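Local coordinates for putative uncharacterized protein PH1780 (Pyrococcus horikoshii, PDB 2YZQ) that binds S-adenosylmethionine and is built from four CBS domains, although its cellular function remains unknown, at residues V45-V50 and Y89-V94; L107-I112 and I268-L273. All coordinates share one frame; numbering follows the deposited sequence.

How the contacts relate
Both contacts are buried and join one CBS domain to another, yet they lie at different depths: contact 1 is about 13 Å from the centre of the chain and contact 2 about 6 Å, measured between centres. They share a sheet, since strand 93-97 of contact 1 and strand 103-108 of contact 2 are neighbours in it, and V94 N probably donates to L107 O. A salt bridge of 2.7 Å between R92 NH2 and D270 OD2 ties them further. Contact 1 packs a strand against a tyrosine and an arginine and includes a water; contact 2 brings two strand-to-helix junctions together through one valine, while polar bonds within each junction hold its turn.

Contact 1: V45-V50 and Y89-V94; sequences VGIISV and YDYRRV
I47 carries the direct contact, facing Y91 and R93 with two separate carbon branches. Its CG1 is anti to the backbone N (chi1 -168°) and the chain stays extended beyond it, which carries CD1 to within 3.5 Å of R93 CD. The other branch, CG2, lies 3.2 Å from Y91 OH and 4.1 Å from Y91 CZ, so the phenol is met at its hydroxyl end by a methyl group approaching from the opposite direction. With both branches cut back to an alanine here, a gap would probably open beside the phenol and R93 CD would lose this methyl neighbour. Further along the strand, S49 also points toward the partner segment but is linked to it through water: the water is 2.8 Å from Y91 OH, in the plane of the ring and at its edge, and makes a weak bond of 3.4 Å to S49 OG. The tyrosine hydroxyl thus has an apolar neighbour and a polar partner. The R93 chain bends at chi3 (60°), and its guanidinium lies edge-on to Y91, with CE1 of the ring in its plane. K67 makes a cation-pi contact with the same ring and a backbone hydrogen bond with I47. Here the general CBS principle of paired domains is seen in miniature: strand 44-49, an outermost strand of its three-stranded sheet beside antiparallel strand 34-38, packs against the Y91 loop and strand 93-97, which runs between strands 72-74 and 103-108 of a second sheet.

Contact 2: L107-I112 and I268-L273; sequences LTVGDI and IRDFDL
V109 meets D270 and F271 through its two methyl groups. With chi1 at 170°, CG1 sits opposite the backbone N and packs in van der Waals contact against CB and the carboxylate carbon of D270, 3.5 Å from D270 CG. CG2, beside that N, makes the apolar contact, reaching the edge of the F271 ring 3.9 Å from F271 CD1 and near the ring plane. The valine crosses both side chains at about a right angle. The carboxylate of D270 turns to R92 for its salt bridge. The remaining polar contacts described here lie inside each segment. T108 and D111 form a capping box: D111 N donates to T108 OG1 over 3.0 Å, and T108 N to D111 OD2 over 2.9 Å. In the other segment R269 grips D272 side-on, with NE on OD2 and NH2 on OD1, both from above the carboxylate plane. R269 N also donates to D272 OD2 (2.9 Å), and F271 CB lies over one guanidinium face. Each segment is therefore a strand-to-helix turn closed by an aspartate three residues on from the last strand residue. This turn recurs in CBS domains; by sequence D111 and D272 probably correspond to D177, which binds S-adenosylmethionine.

Contact 1: V45-V50 and Y89-V94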
loop_
_atom_site.group_PDB
_atom_site.type_symbol
_atom_site.label_atom_id
_atom_site.label_comp_id
_atom_site.label_asym_id
_atom_site.label_seq_id
_atom_site.Cartn_x
_atom_site.Cartn_y
_atom_site.Cartn_z
ATOM N N VAL A 45 6.115 21.951 5.482
ATOM C CA VAL A 45 7.507 21.776 5.870
ATOM C C VAL A 45 7.834 20.296 6.060
ATOM O O VAL A 45 8.978 19.939 6.341
ATOM C CB VAL A 45 7.841 22.551 7.171
ATOM C CG1 VAL A 45 7.682 24.047 6.930
ATOM C CG2 VAL A 45 6.937 22.100 8.303
ATOM N N GLY A 46 6.830 19.438 5.894
ATOM C CA GLY A 46 7.051 18.007 6.040
ATOM C C GLY A 46 5.807 17.224 6.416
ATOM O O GLY A 46 4.692 17.739 6.347
ATOM N N ILE A 47 5.995 15.965 6.800
ATOM C CA ILE A 47 4.878 15.118 7.196
ATOM C C ILE A 47 5.282 14.257 8.387
ATOM O O ILE A 47 6.443 13.873 8.521
ATOM C CB ILE A 47 4.426 14.203 6.032
ATOM C CG1 ILE A 47 3.080 13.558 6.366
ATOM C CG2 ILE A 47 5.464 13.120 5.782
ATOM C CD1 ILE A 47 2.447 12.826 5.198
ATOM N N ILE A 48 4.324 13.969 9.259
ATOM C CA ILE A 48 4.589 13.144 10.430
ATOM C C ILE A 48 3.631 11.958 10.460
ATOM O O ILE A 48 2.419 12.118 10.309
ATOM C CB ILE A 48 4.444 13.961 11.742
ATOM C CG1 ILE A 48 4.829 13.091 12.943
ATOM C CG2 ILE A 48 3.020 14.472 11.894
ATOM C CD1 ILE A 48 6.268 12.621 12.918
ATOM N N SER A 49 4.185 10.764 10.646
ATOM C CA SER A 49 3.389 9.544 10.687
ATOM C C SER A 49 3.194 9.060 12.118
ATOM O O SER A 49 4.069 9.234 12.967
ATOM C CB SER A 49 4.068 8.450 9.862
ATOM O OG SER A 49 5.379 8.196 10.340
ATOM N N VAL A 50 2.041 8.453 12.382
ATOM C CA VAL A 50 1.731 7.941 13.710
ATOM C C VAL A 50 2.677 6.804 14.089
ATOM O O VAL A 50 3.078 6.680 15.247
ATOM C CB VAL A 50 0.269 7.438 13.785
ATOM C CG1 VAL A 50 0.050 6.315 12.788
ATOM C CG2 VAL A 50 -0.051 6.975 15.197
ATOM N N TYR A 89 10.268 8.114 -4.667
ATOM C CA TYR A 89 10.620 8.174 -3.254
ATOM C C TYR A 89 10.157 6.941 -2.490
ATOM O O TYR A 89 10.351 6.849 -1.279
ATOM C CB TYR A 89 10.011 9.427 -2.619
ATOM C CG TYR A 89 10.334 10.699 -3.367
ATOM C CD1 TYR A 89 11.656 11.087 -3.586
ATOM C CD2 TYR A 89 9.320 11.508 -3.871
ATOM C CE1 TYR A 89 11.957 12.248 -4.291
ATOM C CE2 TYR A 89 9.609 12.672 -4.576
ATOM C CZ TYR A 89 10.929 13.036 -4.783
ATOM O OH TYR A 89 11.219 14.187 -5.478
ATOM N N ASP A 90 9.562 5.991 -3.203
ATOM C CA ASP A 90 9.054 4.776 -2.578
ATOM C C ASP A 90 8.240 5.188 -1.358
ATOM O O ASP A 90 8.401 4.643 -0.266
ATOM C CB ASP A 90 10.209 3.854 -2.175
ATOM C CG ASP A 90 9.732 2.508 -1.656
ATOM O OD1 ASP A 90 8.797 1.934 -2.256
ATOM O OD2 ASP A 90 10.298 2.016 -0.656
ATOM N N TYR A 91 7.369 6.172 -1.560
ATOM C CA TYR A 91 6.516 6.689 -0.498
ATOM C C TYR A 91 5.068 6.535 -0.964
ATOM O O TYR A 91 4.769 6.732 -2.140
ATOM C CB TYR A 91 6.862 8.156 -0.227
ATOM C CG TYR A 91 6.379 8.670 1.109
ATOM C CD1 TYR A 91 6.780 8.065 2.301
ATOM C CD2 TYR A 91 5.518 9.762 1.183
ATOM C CE1 TYR A 91 6.331 8.538 3.534
ATOM C CE2 TYR A 91 5.066 10.240 2.405
ATOM C CZ TYR A 91 5.472 9.625 3.575
ATOM O OH TYR A 91 5.011 10.099 4.781
ATOM N N ARG A 92 4.178 6.191 -0.038
ATOM C CA ARG A 92 2.777 5.937 -0.369
ATOM C C ARG A 92 1.816 7.114 -0.429
ATOM O O ARG A 92 0.603 6.920 -0.509
ATOM C CB ARG A 92 2.220 4.881 0.587
ATOM C CG ARG A 92 2.930 3.533 0.490
ATOM C CD ARG A 92 2.407 2.556 1.536
ATOM N NE ARG A 92 0.980 2.283 1.379
ATOM C CZ ARG A 92 0.460 1.523 0.420
ATOM N NH1 ARG A 92 1.250 0.946 -0.482
ATOM N NH2 ARG A 92 -0.853 1.343 0.361
ATOM N N ARG A 93 2.334 8.331 -0.391
ATOM C CA ARG A 93 1.446 9.479 -0.468
ATOM C C ARG A 93 2.170 10.724 -0.917
ATOM O O ARG A 93 3.394 10.811 -0.844
ATOM C CB ARG A 93 0.779 9.733 0.886
ATOM C CG ARG A 93 1.724 10.192 1.975
ATOM C CD ARG A 93 1.036 10.186 3.329
ATOM N NE ARG A 93 0.570 8.850 3.695
ATOM C CZ ARG A 93 1.368 7.798 3.860
ATOM N NH1 ARG A 93 2.678 7.919 3.695
ATOM N NH2 ARG A 93 0.856 6.620 4.186
ATOM N N VAL A 94 1.394 11.682 -1.407
ATOM C CA VAL A 94 1.931 12.951 -1.853
ATOM C C VAL A 94 1.051 14.038 -1.257
ATOM O O VAL A 94 -0.157 13.862 -1.118
ATOM C CB VAL A 94 1.916 13.083 -3.398
ATOM C CG1 VAL A 94 2.724 11.950 -4.024
ATOM C CG2 VAL A 94 0.486 13.072 -3.920
HETATM O O HOH W 1 6.098 9.211 7.167
#

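Contact 2: L107-I112 and I268-L273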
loop_
_atom_site.group_PDB
_atom_site.type_symbol
_atom_site.label_atom_id
_atom_site.label_comp_id
_atom_site.label_asym_id
_atom_site.label_seq_id
_atom_site.Cartn_x
_atom_site.Cartn_y
_atom_site.Cartn_z
ATOM N N LEU A 107 -2.944 12.874 -1.302
ATOM C CA LEU A 107 -3.259 11.806 -2.242
ATOM C C LEU A 107 -2.438 10.579 -1.885
ATOM O O LEU A 107 -1.212 10.635 -1.868
ATOM C CB LEU A 107 -2.927 12.242 -3.666
ATOM C CG LEU A 107 -3.091 11.181 -4.757
ATOM C CD1 LEU A 107 -4.569 10.855 -4.942
ATOM C CD2 LEU A 107 -2.490 11.691 -6.054
ATOM N N THR A 108 -3.117 9.475 -1.599
ATOM C CA THR A 108 -2.424 8.243 -1.239
ATOM C C THR A 108 -2.558 7.184 -2.319
ATOM O O THR A 108 -3.344 7.322 -3.251
ATOM C CB THR A 108 -2.989 7.631 0.053
ATOM O OG1 THR A 108 -4.301 7.108 -0.198
ATOM C CG2 THR A 108 -3.070 8.679 1.147
ATOM N N VAL A 109 -1.773 6.122 -2.184
ATOM C CA VAL A 109 -1.841 5.018 -3.126
ATOM C C VAL A 109 -3.247 4.439 -3.017
ATOM O O VAL A 109 -3.861 4.084 -4.022
ATOM C CB VAL A 109 -0.812 3.922 -2.780
ATOM C CG1 VAL A 109 -1.066 2.689 -3.633
ATOM C CG2 VAL A 109 0.594 4.441 -3.019
ATOM N N GLY A 110 -3.746 4.362 -1.787
ATOM C CA GLY A 110 -5.082 3.840 -1.553
ATOM C C GLY A 110 -6.129 4.625 -2.321
ATOM O O GLY A 110 -7.041 4.044 -2.911
ATOM N N ASP A 111 -5.998 5.948 -2.321
ATOM C CA ASP A 111 -6.946 6.796 -3.036
ATOM C C ASP A 111 -6.941 6.480 -4.523
ATOM O O ASP A 111 -7.993 6.421 -5.158
ATOM C CB ASP A 111 -6.609 8.281 -2.863
ATOM C CG ASP A 111 -6.771 8.765 -1.439
ATOM O OD1 ASP A 111 -7.710 8.317 -0.749
ATOM O OD2 ASP A 111 -5.960 9.618 -1.019
ATOM N N ILE A 112 -5.752 6.293 -5.084
ATOM C CA ILE A 112 -5.642 6.002 -6.503
ATOM C C ILE A 112 -6.311 4.668 -6.827
ATOM O O ILE A 112 -7.014 4.550 -7.821
ATOM C CB ILE A 112 -4.165 5.995 -6.950
ATOM C CG1 ILE A 112 -3.588 7.408 -6.789
ATOM C CG2 ILE A 112 -4.054 5.527 -8.397
ATOM C CD1 ILE A 112 -2.141 7.550 -7.194
ATOM N N ILE A 268 0.926 -8.825 -6.977
ATOM C CA ILE A 268 0.562 -7.522 -7.517
ATOM C C ILE A 268 0.151 -6.651 -6.328
ATOM O O ILE A 268 -0.857 -6.909 -5.671
ATOM C CB ILE A 268 -0.576 -7.608 -8.586
ATOM C CG1 ILE A 268 -0.858 -6.210 -9.148
ATOM C CG2 ILE A 268 -1.846 -8.236 -8.003
ATOM C CD1 ILE A 268 0.294 -5.634 -9.957
ATOM N N ARG A 269 0.977 -5.648 -6.033
ATOM C CA ARG A 269 0.743 -4.726 -4.923
ATOM C C ARG A 269 0.065 -3.489 -5.482
ATOM O O ARG A 269 0.142 -3.223 -6.685
ATOM C CB ARG A 269 2.072 -4.291 -4.290
ATOM C CG ARG A 269 2.975 -5.432 -3.797
ATOM C CD ARG A 269 4.322 -4.853 -3.370
ATOM N NE ARG A 269 4.999 -4.255 -4.516
ATOM C CZ ARG A 269 5.943 -3.323 -4.432
ATOM N NH1 ARG A 269 6.337 -2.868 -3.250
ATOM N NH2 ARG A 269 6.492 -2.839 -5.540
ATOM N N ASP A 270 -0.596 -2.730 -4.615
ATOM C CA ASP A 270 -1.240 -1.508 -5.067
ATOM C C ASP A 270 -0.172 -0.592 -5.661
ATOM O O ASP A 270 -0.398 0.081 -6.665
ATOM C CB ASP A 270 -1.986 -0.807 -3.907
ATOM C CG ASP A 270 -1.159 -0.688 -2.620
ATOM O OD1 ASP A 270 0.071 -0.894 -2.635
ATOM O OD2 ASP A 270 -1.758 -0.358 -1.566
ATOM N N PHE A 271 1.005 -0.606 -5.048
ATOM C CA PHE A 271 2.126 0.214 -5.485
ATOM C C PHE A 271 2.560 -0.141 -6.908
ATOM O O PHE A 271 3.037 0.714 -7.655
ATOM C CB PHE A 271 3.307 0.023 -4.526
ATOM C CG PHE A 271 4.241 1.201 -4.465
ATOM C CD1 PHE A 271 3.840 2.388 -3.859
ATOM C CD2 PHE A 271 5.520 1.123 -5.004
ATOM C CE1 PHE A 271 4.702 3.484 -3.788
ATOM C CE2 PHE A 271 6.393 2.216 -4.941
ATOM C CZ PHE A 271 5.978 3.398 -4.331
ATOM N N ASP A 272 2.390 -1.405 -7.285
ATOM C CA ASP A 272 2.781 -1.849 -8.619
ATOM C C ASP A 272 1.842 -1.305 -9.683
ATOM O O ASP A 272 2.231 -1.121 -10.835
ATOM C CB ASP A 272 2.805 -3.379 -8.690
ATOM C CG ASP A 272 3.889 -3.982 -7.821
ATOM O OD1 ASP A 272 5.042 -3.526 -7.930
ATOM O OD2 ASP A 272 3.592 -4.907 -7.034
ATOM N N LEU A 273 0.597 -1.059 -9.296
ATOM C CA LEU A 273 -0.384 -0.536 -10.234
ATOM C C LEU A 273 -0.054 0.897 -10.646
ATOM O O LEU A 273 -0.485 1.356 -11.702
ATOM C CB LEU A 273 -1.785 -0.624 -9.617
ATOM C CG LEU A 273 -2.266 -2.065 -9.408
ATOM C CD1 LEU A 273 -3.648 -2.066 -8.772
ATOM C CD2 LEU A 273 -2.298 -2.795 -10.744
#